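PDB 4PEY: putative secreted protein from Streptomyces sp. SirexAA-E, which hydrolyses laminarin and laminarioligosaccharides as an exo-beta-1,3-glucanase of glycoside hydrolase family 55, releasing glucose and laminaribiose. Local coordinates for residues V410-N415 with A458-A463; W400-D405 with V435-K440; A417-H422 with N439-Q444; Y497-V502 with G531-Y536. The protein carries 1 engineered substitution. All coordinates share one frame; numbering follows the deposited sequence. Where two conformers were deposited one is given.

How the interactions relate
Interaction 2 opens first, at 400-405, and closes at 435-440, pairing neighbouring coils of the beta-helix at the floor of the sugar pocket. Interaction 1 starts inside that loop, at 410-415, and ends beyond it, at 458-463, so the two cross; a bond from Arg403 NE to Asn415 O and another between His437 and Ala458 join them. Interaction 3, 417-422 with 439-444, is nested within interaction 1 and shares Asn439 and Lys440 with interaction 2, carrying the pairing into the next sheet. Interaction 4, 497-502 with 531-536, follows in series, touches interaction 1 through Lys459 and Tyr461, and builds the pocket wall beside the second glucose.

Interaction 1: residues V410-N415 with A458-A463; sequences VGWETN and AKAYDA. Engineered in segment 458-463: Ala458 (natural residue Glu). With BGC (beta-D-glucopyranose), chain B; BGC (beta-D-glucopyranose), chain C.
Trp412 and Asp462 bring their CA atoms to 5.9 Å where two irregular loops meet, the only close backbone approach between 410-415 and 458-463. Both loops project from coils of the parallel beta-helix that GH55 enzymes use, and the second carries Tyr461 of the substrate site. The Trp412 indole does most of the packing: chi1 (-175°) sends CG anti to the backbone N, and chi2 (-116°) turns the ring so that CE3, CZ3 and CH2 face 458-463. Ala463 CA sits over the six-membered ring, 3.8 Å from its centroid, a CH-pi contact on one face. At the ring edge, near its plane, Ala460 CB is 3.8 Å from Trp412 CZ3, and Asp462 OD1 is 3.4 Å from Trp412 CE3. The carboxylate plane of Asp462 stands almost perpendicular to the indole, 86° from it. Asp462 OD2 makes a salt bridge with NH2 of Arg403, so the aspartate ties this loop contact to a substrate-binding residue. An alanine in place of Trp412 would probably open a gap beside Ala460 and leave the 458-463 loop without the ring face on which Ala463 rests. Just before Asp462, Tyr461 turns away from Trp412 to reach the sugars, and its OH lies 3.4 Å from C2 of the glucose in chain C. Ala458, three residues earlier, is an engineered replacement for the glutamate inferred to be the proton donor. The 410-415 loop is tightened from within by an almost straight bond, Gly411 N to Asn415 OD1 at 2.9 Å.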
# COMPACT_ATOMS: atom_id res chain seq x y z
N VAL A 410 5.00 -1.02 -21.77
CA VAL A 410 5.36 0.24 -21.12
C VAL A 410 5.86 1.25 -22.15
O VAL A 410 6.63 0.92 -23.04
CB VAL A 410 6.45 0.01 -20.04
CG1 VAL A 410 6.93 1.34 -19.44
CG2 VAL A 410 5.92 -0.91 -18.94
N GLY A 411 5.40 2.49 -22.03
CA GLY A 411 5.83 3.56 -22.91
C GLY A 411 5.03 4.82 -22.64
O GLY A 411 3.91 4.75 -22.15
N TRP A 412 5.60 5.97 -22.99
CA TRP A 412 4.99 7.26 -22.72
C TRP A 412 3.54 7.31 -23.21
O TRP A 412 2.67 7.91 -22.58
CB TRP A 412 5.82 8.38 -23.36
CG TRP A 412 5.33 9.77 -23.03
CD1 TRP A 412 4.83 10.69 -23.91
CD2 TRP A 412 5.30 10.39 -21.74
NE1 TRP A 412 4.49 11.84 -23.25
CE2 TRP A 412 4.76 11.68 -21.91
CE3 TRP A 412 5.67 9.97 -20.45
CZ2 TRP A 412 4.58 12.57 -20.85
CZ3 TRP A 412 5.50 10.86 -19.39
CH2 TRP A 412 4.96 12.15 -19.60
N GLU A 413 3.27 6.67 -24.34
CA GLU A 413 1.89 6.56 -24.79
C GLU A 413 1.35 5.14 -24.58
O GLU A 413 0.18 4.99 -24.25
CB GLU A 413 1.76 6.99 -26.25
CG GLU A 413 1.76 8.52 -26.43
CD GLU A 413 0.81 9.24 -25.46
OE1 GLU A 413 -0.43 9.16 -25.65
OE2 GLU A 413 1.31 9.89 -24.51
N THR A 414 2.19 4.12 -24.69
CA THR A 414 1.74 2.73 -24.57
C THR A 414 1.03 2.41 -23.25
O THR A 414 -0.02 1.76 -23.26
CB THR A 414 2.92 1.76 -24.77
OG1 THR A 414 3.51 2.00 -26.05
CG2 THR A 414 2.46 0.30 -24.69
N ASN A 415 1.56 2.89 -22.13
CA ASN A 415 0.81 2.76 -20.88
C ASN A 415 0.57 4.13 -20.23
O ASN A 415 0.72 4.30 -19.02
CB ASN A 415 1.48 1.78 -19.89
CG ASN A 415 2.76 2.30 -19.25
OD1 ASN A 415 3.54 3.01 -19.87
ND2 ASN A 415 2.99 1.90 -17.99
N ALA A 458 7.74 8.78 -7.20
CA ALA A 458 8.77 9.00 -8.21
C ALA A 458 8.04 9.46 -9.46
O ALA A 458 6.97 8.94 -9.78
CB ALA A 458 9.60 7.75 -8.48
N LYS A 459 8.61 10.44 -10.15
CA LYS A 459 7.99 10.97 -11.36
C LYS A 459 8.19 10.00 -12.53
O LYS A 459 9.02 9.09 -12.45
CB LYS A 459 8.55 12.36 -11.69
CG LYS A 459 8.14 13.45 -10.68
CD LYS A 459 6.63 13.67 -10.60
CE LYS A 459 6.02 14.08 -11.94
NZ LYS A 459 4.53 14.19 -11.89
N ALA A 460 7.42 10.19 -13.60
CA ALA A 460 7.58 9.40 -14.82
C ALA A 460 9.03 9.47 -15.32
O ALA A 460 9.59 10.55 -15.41
CB ALA A 460 6.63 9.90 -15.91
N TYR A 461 9.61 8.32 -15.66
CA TYR A 461 10.99 8.28 -16.16
C TYR A 461 11.06 8.59 -17.65
O TYR A 461 12.13 8.96 -18.17
CB TYR A 461 11.64 6.92 -15.93
CG TYR A 461 11.71 6.44 -14.50
CD1 TYR A 461 11.52 7.30 -13.43
CD2 TYR A 461 11.99 5.10 -14.23
CE1 TYR A 461 11.59 6.84 -12.12
CE2 TYR A 461 12.06 4.63 -12.93
CZ TYR A 461 11.86 5.51 -11.88
OH TYR A 461 11.94 5.04 -10.59
N ASP A 462 9.94 8.39 -18.34
CA ASP A 462 9.98 8.27 -19.80
C ASP A 462 9.39 9.47 -20.55
O ASP A 462 9.10 9.38 -21.74
CB ASP A 462 9.30 6.96 -20.23
CG ASP A 462 7.91 6.76 -19.63
OD1 ASP A 462 7.46 7.56 -18.78
OD2 ASP A 462 7.27 5.75 -20.00
N ALA A 463 9.26 10.60 -19.86
CA ALA A 463 8.91 11.84 -20.53
C ALA A 463 9.94 12.11 -21.62
O ALA A 463 11.14 12.13 -21.35
CB ALA A 463 8.86 12.99 -19.54
C2 BGC B . 15.14 3.89 -6.98
C3 BGC B . 14.42 3.27 -8.16
C4 BGC B . 14.92 3.90 -9.46
C5 BGC B . 16.43 3.78 -9.52
C6 BGC B . 16.95 4.41 -10.81
C1 BGC B . 16.65 3.89 -7.17
O2 BGC B . 14.84 3.14 -5.82
O3 BGC B . 13.02 3.56 -7.94
O4 BGC B . 14.30 3.25 -10.55
O5 BGC B . 16.99 4.47 -8.42
O6 BGC B . 18.35 4.24 -10.88
C2 BGC C . 10.73 2.95 -8.13
C3 BGC C . 9.77 1.85 -8.59
C4 BGC C . 10.37 1.12 -9.78
C5 BGC C . 11.74 0.58 -9.42
C6 BGC C . 12.35 -0.18 -10.59
C1 BGC C . 12.17 2.44 -8.00
O2 BGC C . 10.27 3.47 -6.89
O3 BGC C . 8.53 2.42 -8.96
O4 BGC C . 9.52 0.08 -10.20
O5 BGC C . 12.57 1.68 -9.12
O6 BGC C . 12.70 0.72 -11.61

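Interaction 2: residues W400-D405 with V435-K440; sequences WVWRAD and VEHFNK. With BGC (beta-D-glucopyranose), chain C.
Val401 with Val435 and Trp402 with Glu436 form a parallel strand pairing between successive coils of the beta-helix, buried beneath the bound sugar. The backbone bonds Glu436 N to Val401 O and Arg403 N to Glu436 O hold it together. Val401 CG1 packs on Phe438 CZ at 3.5 Å, and Arg403 CB stands over the centre of the Phe438 ring. With CG anti to the backbone N (chi1 172°), the arginine runs extended as far as NE. Its NH1 reaches His437 O at 3.0 Å in the guanidinium plane, and NE goes to Asn415 O; Asn439 OD1, engaged by Ala417 N, only packs over one face of the guanidinium. On the sugar side, O3 of the glucose in chain C is gripped three ways: it donates to Glu436 OE1 at 2.6 Å and receives from His437 NE2 at 2.8 Å and from Trp402 NE1 at 3.1 Å. Glu436 OE1 also accepts Trp400 NE1, 2.9 Å away on the anti side of the carboxylate, which should help fix that group's rotation. Glu436 OE2 takes sugar O2 and is backed by Gln456. The imidazole of His437 is sandwiched between Asp405 CB on one face and Glu436 CB on the other, and its ND1 is bonded to Lys459 O. Asp405 forks over the O4/O6 side of the sugar, OD2 accepting O4 at 2.7 Å and OD1 accepting O6 at 2.7 Å. Every free hydroxyl of this terminal glucose is thus claimed, consistent with a pocket-shaped -1 subsite in an exo-acting glucanase that cuts from the non-reducing end.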
# COMPACT_ATOMS: atom_id res chain seq x y z
N TRP A 400 -0.48 1.60 -3.08
CA TRP A 400 0.55 1.83 -4.08
C TRP A 400 -0.17 1.94 -5.40
O TRP A 400 -0.76 0.96 -5.87
CB TRP A 400 1.58 0.70 -4.15
CG TRP A 400 2.79 0.96 -5.07
CD1 TRP A 400 3.44 2.14 -5.29
CD2 TRP A 400 3.49 -0.03 -5.85
NE1 TRP A 400 4.50 1.95 -6.16
CE2 TRP A 400 4.55 0.63 -6.51
CE3 TRP A 400 3.32 -1.41 -6.05
CZ2 TRP A 400 5.44 -0.05 -7.35
CZ3 TRP A 400 4.21 -2.08 -6.89
CH2 TRP A 400 5.24 -1.40 -7.54
N VAL A 401 -0.12 3.13 -5.99
CA VAL A 401 -0.78 3.40 -7.25
C VAL A 401 0.35 3.66 -8.23
O VAL A 401 1.06 4.66 -8.11
CB VAL A 401 -1.77 4.58 -7.12
CG1 VAL A 401 -2.43 4.90 -8.45
CG2 VAL A 401 -2.81 4.26 -6.06
N TRP A 402 0.52 2.75 -9.19
CA TRP A 402 1.78 2.65 -9.93
C TRP A 402 1.60 2.52 -11.43
O TRP A 402 1.11 1.50 -11.92
CB TRP A 402 2.55 1.43 -9.40
CG TRP A 402 3.92 1.13 -9.99
CD1 TRP A 402 5.09 1.81 -9.75
CD2 TRP A 402 4.27 0.01 -10.82
NE1 TRP A 402 6.14 1.19 -10.41
CE2 TRP A 402 5.66 0.09 -11.07
CE3 TRP A 402 3.54 -1.04 -11.39
CZ2 TRP A 402 6.33 -0.85 -11.86
CZ3 TRP A 402 4.21 -1.96 -12.18
CH2 TRP A 402 5.59 -1.86 -12.40
N ARG A 403 2.00 3.56 -12.16
CA ARG A 403 2.14 3.44 -13.60
C ARG A 403 3.48 2.74 -13.85
O ARG A 403 4.53 3.21 -13.38
CB ARG A 403 2.09 4.81 -14.30
CG ARG A 403 2.43 4.71 -15.77
CD ARG A 403 2.25 6.02 -16.54
NE ARG A 403 2.78 5.86 -17.89
CZ ARG A 403 3.97 6.29 -18.30
NH1 ARG A 403 4.78 6.97 -17.50
NH2 ARG A 403 4.35 6.04 -19.54
N ALA A 404 3.45 1.60 -14.54
CA ALA A 404 4.66 0.77 -14.67
C ALA A 404 5.80 1.51 -15.37
O ALA A 404 5.60 2.15 -16.41
CB ALA A 404 4.35 -0.52 -15.43
N ASP A 405 7.00 1.42 -14.79
CA ASP A 405 8.21 1.98 -15.38
C ASP A 405 9.05 0.93 -16.09
O ASP A 405 10.01 1.25 -16.78
CB ASP A 405 9.07 2.61 -14.29
CG ASP A 405 9.47 1.60 -13.25
OD1 ASP A 405 10.60 1.05 -13.33
OD2 ASP A 405 8.62 1.30 -12.38
N VAL A 435 2.62 6.72 -4.65
CA VAL A 435 2.04 6.95 -5.98
C VAL A 435 3.14 7.35 -6.95
O VAL A 435 3.88 8.30 -6.66
CB VAL A 435 0.94 8.05 -5.96
CG1 VAL A 435 0.25 8.14 -7.33
CG2 VAL A 435 -0.09 7.77 -4.87
N GLU A 436 3.26 6.66 -8.08
CA GLU A 436 4.43 6.84 -8.96
C GLU A 436 4.19 6.78 -10.47
O GLU A 436 3.42 5.94 -10.95
CB GLU A 436 5.49 5.78 -8.67
CG GLU A 436 5.89 5.59 -7.22
CD GLU A 436 7.01 4.60 -7.13
OE1 GLU A 436 6.74 3.39 -7.31
OE2 GLU A 436 8.18 5.04 -6.95
N HIS A 437 4.89 7.68 -11.17
CA HIS A 437 5.19 7.63 -12.60
C HIS A 437 4.08 8.12 -13.54
O HIS A 437 4.17 7.90 -14.75
CB HIS A 437 5.61 6.22 -13.04
CG HIS A 437 6.71 5.62 -12.21
ND1 HIS A 437 7.89 6.27 -11.93
CD2 HIS A 437 6.79 4.41 -11.60
CE1 HIS A 437 8.65 5.49 -11.18
NE2 HIS A 437 8.00 4.36 -10.96
N PHE A 438 3.06 8.80 -13.02
CA PHE A 438 1.95 9.25 -13.86
C PHE A 438 2.37 10.37 -14.82
O PHE A 438 3.33 11.11 -14.55
CB PHE A 438 0.76 9.63 -12.97
CG PHE A 438 0.17 8.43 -12.33
CD1 PHE A 438 -0.86 7.74 -12.96
CD2 PHE A 438 0.73 7.89 -11.18
CE1 PHE A 438 -1.36 6.57 -12.42
CE2 PHE A 438 0.26 6.72 -10.64
CZ PHE A 438 -0.79 6.05 -11.26
N ASN A 439 1.69 10.46 -15.96
CA ASN A 439 2.10 11.44 -16.98
C ASN A 439 1.84 12.88 -16.52
O ASN A 439 2.54 13.79 -16.95
CB ASN A 439 1.38 11.20 -18.32
CG ASN A 439 1.72 9.84 -18.94
OD1 ASN A 439 1.40 8.80 -18.38
ND2 ASN A 439 2.31 9.86 -20.14
N LYS A 440 0.84 13.07 -15.66
CA LYS A 440 0.53 14.40 -15.12
C LYS A 440 0.60 14.38 -13.59
O LYS A 440 1.62 13.96 -13.04
CB LYS A 440 -0.82 14.88 -15.66
CG LYS A 440 -0.80 14.96 -17.20
CD LYS A 440 -2.02 15.63 -17.78
CE LYS A 440 -1.90 15.70 -19.31
NZ LYS A 440 -0.69 16.47 -19.74
C2 BGC C . 10.73 2.95 -8.13
C3 BGC C . 9.77 1.85 -8.59
C4 BGC C . 10.37 1.12 -9.78
C5 BGC C . 11.74 0.58 -9.42
C6 BGC C . 12.35 -0.18 -10.59
C1 BGC C . 12.17 2.44 -8.00
O2 BGC C . 10.27 3.47 -6.89
O3 BGC C . 8.53 2.42 -8.96
O4 BGC C . 9.52 0.08 -10.20
O5 BGC C . 12.57 1.68 -9.12
O6 BGC C . 12.70 0.72 -11.61

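Interaction 3: residues A417-H422 with N439-Q444; sequences ADYGVH and NKYDVQ
His422 lies flat against the side chain of Gln444: the two run alongside each other and point the same way, with imidazole and amide planes 22° apart. Both leave the backbone with CG anti to N, chi1 being -173° in His422 and 179° in Gln444, and His422 CD2 comes within 3.9 Å of Gln444 CG. Their polar ends look further on, His422 NE2 to Ser446 and Gln444 NE2 to Asp483. Tyr419 likewise runs beside Tyr441, pointing the same way, Tyr419 CE1 to Tyr441 CD2 at 4.1 Å. Lys440 extends next to Asp418, whose OD2 lies 3.6 Å from its CE; the charges themselves do not meet, for Asp418 pairs with Arg416 and Lys440 NZ bonds to Tyr477. The His422/Gln444 and Tyr419/Tyr441 pairs are rungs of side chains stacked coil on coil, as in a parallel beta-helix, where strands 419-423 and 443-445 are neighbours in an eight-stranded parallel sheet. The chain turns a corner at Gly420, and a CB there would collide with Asp442 O. Val421 anchors the strands, its N bonding to Asp442 O and its O accepting from Gln444 N. Water also donates to Val421 O and, at 2.8 Å, to Tyr441 O, bridging the two segments. Before the corner, Ala417 is clasped by Asn439 twice: Asn439 N donates to Ala417 O, and Ala417 N reaches Asn439 OD1 at 2.9 Å from 44° above the amide plane.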
# COMPACT_ATOMS: atom_id res chain seq x y z
N ALA A 417 -0.97 7.06 -18.34
CA ALA A 417 -1.89 7.18 -17.21
C ALA A 417 -1.67 8.56 -16.61
O ALA A 417 -0.66 8.78 -15.93
CB ALA A 417 -1.67 6.06 -16.18
N ASP A 418 -2.56 9.50 -16.91
CA ASP A 418 -2.32 10.89 -16.56
C ASP A 418 -2.35 11.15 -15.05
O ASP A 418 -1.48 11.84 -14.53
CB ASP A 418 -3.33 11.81 -17.25
CG ASP A 418 -2.97 12.11 -18.70
OD1 ASP A 418 -1.84 11.78 -19.12
OD2 ASP A 418 -3.81 12.69 -19.42
N TYR A 419 -3.35 10.61 -14.36
CA TYR A 419 -3.59 10.98 -12.96
C TYR A 419 -3.65 9.75 -12.06
O TYR A 419 -4.33 8.77 -12.39
CB TYR A 419 -4.89 11.77 -12.84
CG TYR A 419 -5.00 12.95 -13.79
CD1 TYR A 419 -4.26 14.11 -13.57
CD2 TYR A 419 -5.83 12.90 -14.89
CE1 TYR A 419 -4.35 15.19 -14.44
CE2 TYR A 419 -5.93 13.98 -15.76
CZ TYR A 419 -5.20 15.12 -15.53
OH TYR A 419 -5.30 16.18 -16.40
N GLY A 420 -2.96 9.80 -10.93
CA GLY A 420 -2.94 8.68 -10.01
C GLY A 420 -4.14 8.67 -9.08
O GLY A 420 -5.09 7.92 -9.27
N VAL A 421 -4.10 9.54 -8.07
CA VAL A 421 -5.17 9.65 -7.08
C VAL A 421 -5.73 11.06 -7.10
O VAL A 421 -4.98 12.04 -7.12
CB VAL A 421 -4.66 9.31 -5.66
CG1 VAL A 421 -5.78 9.46 -4.62
CG2 VAL A 421 -4.06 7.90 -5.61
N HIS A 422 -7.06 11.17 -7.09
CA HIS A 422 -7.71 12.46 -6.99
C HIS A 422 -8.66 12.42 -5.80
O HIS A 422 -9.64 11.66 -5.81
CB HIS A 422 -8.47 12.80 -8.28
CG HIS A 422 -9.03 14.19 -8.30
ND1 HIS A 422 -9.94 14.62 -9.24
CD2 HIS A 422 -8.79 15.25 -7.49
CE1 HIS A 422 -10.24 15.89 -9.01
NE2 HIS A 422 -9.55 16.29 -7.96
N ASN A 439 1.69 10.46 -15.96
CA ASN A 439 2.10 11.44 -16.98
C ASN A 439 1.84 12.88 -16.52
O ASN A 439 2.54 13.79 -16.95
CB ASN A 439 1.38 11.20 -18.32
CG ASN A 439 1.72 9.84 -18.94
OD1 ASN A 439 1.40 8.80 -18.38
ND2 ASN A 439 2.31 9.86 -20.14
N LYS A 440 0.84 13.07 -15.66
CA LYS A 440 0.53 14.40 -15.12
C LYS A 440 0.60 14.38 -13.59
O LYS A 440 1.62 13.96 -13.04
CB LYS A 440 -0.82 14.88 -15.66
CG LYS A 440 -0.80 14.96 -17.20
CD LYS A 440 -2.02 15.63 -17.78
CE LYS A 440 -1.90 15.70 -19.31
NZ LYS A 440 -0.69 16.47 -19.74
N TYR A 441 -0.44 14.85 -12.89
CA TYR A 441 -0.40 14.90 -11.43
C TYR A 441 -0.55 13.52 -10.81
O TYR A 441 -1.59 12.88 -10.96
CB TYR A 441 -1.52 15.78 -10.86
CG TYR A 441 -1.48 17.25 -11.22
CD1 TYR A 441 -0.42 18.06 -10.83
CD2 TYR A 441 -2.53 17.83 -11.92
CE1 TYR A 441 -0.40 19.41 -11.14
CE2 TYR A 441 -2.52 19.17 -12.23
CZ TYR A 441 -1.45 19.96 -11.85
OH TYR A 441 -1.45 21.30 -12.16
N ASP A 442 0.46 13.06 -10.07
CA ASP A 442 0.33 11.77 -9.39
C ASP A 442 -0.78 11.82 -8.35
O ASP A 442 -1.62 10.93 -8.31
CB ASP A 442 1.66 11.36 -8.77
CG ASP A 442 2.80 11.46 -9.76
OD1 ASP A 442 3.24 12.60 -10.04
OD2 ASP A 442 3.26 10.41 -10.28
N VAL A 443 -0.79 12.86 -7.52
CA VAL A 443 -1.86 13.07 -6.55
C VAL A 443 -2.40 14.49 -6.67
O VAL A 443 -1.61 15.45 -6.74
CB VAL A 443 -1.38 12.83 -5.09
CG1 VAL A 443 -2.47 13.21 -4.07
CG2 VAL A 443 -0.97 11.37 -4.89
N GLN A 444 -3.72 14.61 -6.72
CA GLN A 444 -4.38 15.90 -6.66
C GLN A 444 -5.40 15.87 -5.53
O GLN A 444 -6.14 14.91 -5.37
CB GLN A 444 -5.05 16.24 -8.00
CG GLN A 444 -5.76 17.58 -8.01
CD GLN A 444 -6.26 17.97 -9.38
OE1 GLN A 444 -6.30 17.16 -10.31
NE2 GLN A 444 -6.65 19.24 -9.53
O HOH W 1 -4.16 12.99 -9.77

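Interaction 4: residues Y497-V502 with G531-Y536; sequences YCYFNV and GGKGQY. With BGC (beta-D-glucopyranose), chain B.
Lys533 O accepts the N-H of Phe500 at 2.9 Å, the one direct hydrogen bond between 497-502 and 531-536, with the donor lying well above the carbonyl plane. Phe500 is the centre of an inverse gamma turn. Next to it Gly534 packs CA near the edge of the Phe500 ring, where a CB would strike CD2. Cys498 SG approaches the Tyr536 ring obliquely, 3.5 Å from CE1, a sulfur-aromatic contact; the hydroxyl of Tyr536 bonds to Ser496. The two segments lie at the end of strand 489-498 and in the loop and short strand 535-536, late coils of the beta-helix flanking the sugar pocket. Tyr499 contributes to the pocket wall. With CG anti to the backbone N (chi1 -180°), its ring offers the centre of one face to C6 of the glucose in chain B, 3.5 Å above the plane, while Asn501 CB covers the other face. Lys533 runs alongside, its CG 3.6 Å from Tyr499 CE1. An alanine in place of Tyr499 would probably leave that sugar's C6 without its aromatic platform and Tyr461 without one of its edge-to-face neighbours. Beyond the ring, a water joins Lys533 NZ to Asn501 O.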
# COMPACT_ATOMS: atom_id res chain seq x y z
N TYR A 497 10.78 11.86 -6.10
CA TYR A 497 12.10 11.60 -6.71
C TYR A 497 12.00 11.63 -8.23
O TYR A 497 10.97 11.24 -8.79
CB TYR A 497 12.67 10.24 -6.26
CG TYR A 497 12.38 9.89 -4.82
CD1 TYR A 497 12.50 10.84 -3.81
CD2 TYR A 497 11.98 8.61 -4.46
CE1 TYR A 497 12.21 10.53 -2.49
CE2 TYR A 497 11.68 8.29 -3.15
CZ TYR A 497 11.81 9.25 -2.16
OH TYR A 497 11.52 8.93 -0.85
N CYS A 498 13.04 12.09 -8.92
CA CYS A 498 13.01 12.05 -10.38
C CYS A 498 14.15 11.21 -10.95
O CYS A 498 15.22 11.07 -10.36
CB CYS A 498 13.03 13.46 -10.99
SG CYS A 498 14.59 14.38 -10.93
N TYR A 499 13.88 10.64 -12.11
CA TYR A 499 14.85 9.83 -12.83
C TYR A 499 14.42 9.89 -14.30
O TYR A 499 13.88 8.94 -14.86
CB TYR A 499 14.88 8.40 -12.29
CG TYR A 499 15.85 7.45 -12.95
CD1 TYR A 499 17.23 7.63 -12.84
CD2 TYR A 499 15.39 6.35 -13.66
CE1 TYR A 499 18.12 6.73 -13.44
CE2 TYR A 499 16.26 5.46 -14.26
CZ TYR A 499 17.62 5.65 -14.15
OH TYR A 499 18.46 4.75 -14.75
N PHE A 500 14.66 11.05 -14.90
CA PHE A 500 14.31 11.26 -16.29
C PHE A 500 15.39 10.63 -17.16
O PHE A 500 16.26 11.32 -17.70
CB PHE A 500 14.15 12.77 -16.59
CG PHE A 500 12.94 13.39 -15.94
CD1 PHE A 500 11.67 13.20 -16.47
CD2 PHE A 500 13.07 14.19 -14.80
CE1 PHE A 500 10.54 13.78 -15.87
CE2 PHE A 500 11.95 14.77 -14.21
CZ PHE A 500 10.69 14.57 -14.74
N ASN A 501 15.36 9.31 -17.30
CA ASN A 501 16.47 8.63 -17.96
C ASN A 501 16.36 8.68 -19.48
O ASN A 501 17.38 8.61 -20.16
CB ASN A 501 16.61 7.18 -17.47
CG ASN A 501 15.44 6.29 -17.84
OD1 ASN A 501 14.32 6.75 -18.03
ND2 ASN A 501 15.70 4.99 -17.94
N VAL A 502 15.15 8.85 -20.00
CA VAL A 502 14.99 9.03 -21.44
C VAL A 502 15.55 10.39 -21.87
O VAL A 502 16.22 10.50 -22.90
CB VAL A 502 13.51 8.89 -21.87
CG1 VAL A 502 13.31 9.33 -23.33
CG2 VAL A 502 13.03 7.45 -21.68
N GLY A 531 20.73 10.24 -9.32
CA GLY A 531 21.90 10.19 -10.18
C GLY A 531 21.98 11.28 -11.24
O GLY A 531 22.58 11.09 -12.30
N GLY A 532 21.38 12.43 -10.96
CA GLY A 532 21.43 13.56 -11.87
C GLY A 532 20.62 13.42 -13.15
O GLY A 532 20.82 14.16 -14.11
N LYS A 533 19.70 12.46 -13.18
CA LYS A 533 18.84 12.27 -14.34
C LYS A 533 17.64 13.20 -14.23
O LYS A 533 16.59 12.84 -13.67
CB LYS A 533 18.41 10.81 -14.46
CG LYS A 533 19.58 9.83 -14.58
CD LYS A 533 20.28 9.99 -15.91
CE LYS A 533 21.43 9.00 -16.08
NZ LYS A 533 22.14 9.25 -17.36
N GLY A 534 17.80 14.40 -14.79
CA GLY A 534 16.88 15.50 -14.57
C GLY A 534 17.16 16.15 -13.22
O GLY A 534 17.94 15.62 -12.42
N GLN A 535 16.53 17.29 -12.96
CA GLN A 535 16.64 17.96 -11.66
C GLN A 535 15.32 18.63 -11.30
O GLN A 535 14.53 18.96 -12.20
CB GLN A 535 17.74 19.04 -11.66
CG GLN A 535 19.15 18.59 -12.10
CD GLN A 535 19.91 17.80 -11.05
OE1 GLN A 535 19.44 17.60 -9.93
NE2 GLN A 535 21.10 17.34 -11.41
N TYR A 536 15.11 18.86 -10.00
CA TYR A 536 14.04 19.72 -9.51
C TYR A 536 14.52 21.16 -9.44
O TYR A 536 15.68 21.42 -9.10
CB TYR A 536 13.56 19.29 -8.12
CG TYR A 536 12.82 17.99 -8.11
CD1 TYR A 536 13.50 16.78 -8.18
CD2 TYR A 536 11.43 17.95 -8.02
CE1 TYR A 536 12.82 15.57 -8.18
CE2 TYR A 536 10.73 16.75 -8.02
CZ TYR A 536 11.44 15.56 -8.10
OH TYR A 536 10.78 14.35 -8.10
C2 BGC B . 15.14 3.89 -6.98
C3 BGC B . 14.42 3.27 -8.16
C4 BGC B . 14.92 3.90 -9.46
C5 BGC B . 16.43 3.78 -9.52
C6 BGC B . 16.95 4.41 -10.81
C1 BGC B . 16.65 3.89 -7.17
O2 BGC B . 14.84 3.14 -5.82
O3 BGC B . 13.02 3.56 -7.94
O4 BGC B . 14.30 3.25 -10.55
O5 BGC B . 16.99 4.47 -8.42
O6 BGC B . 18.35 4.24 -10.88
O HOH W 2 19.96 8.61 -19.24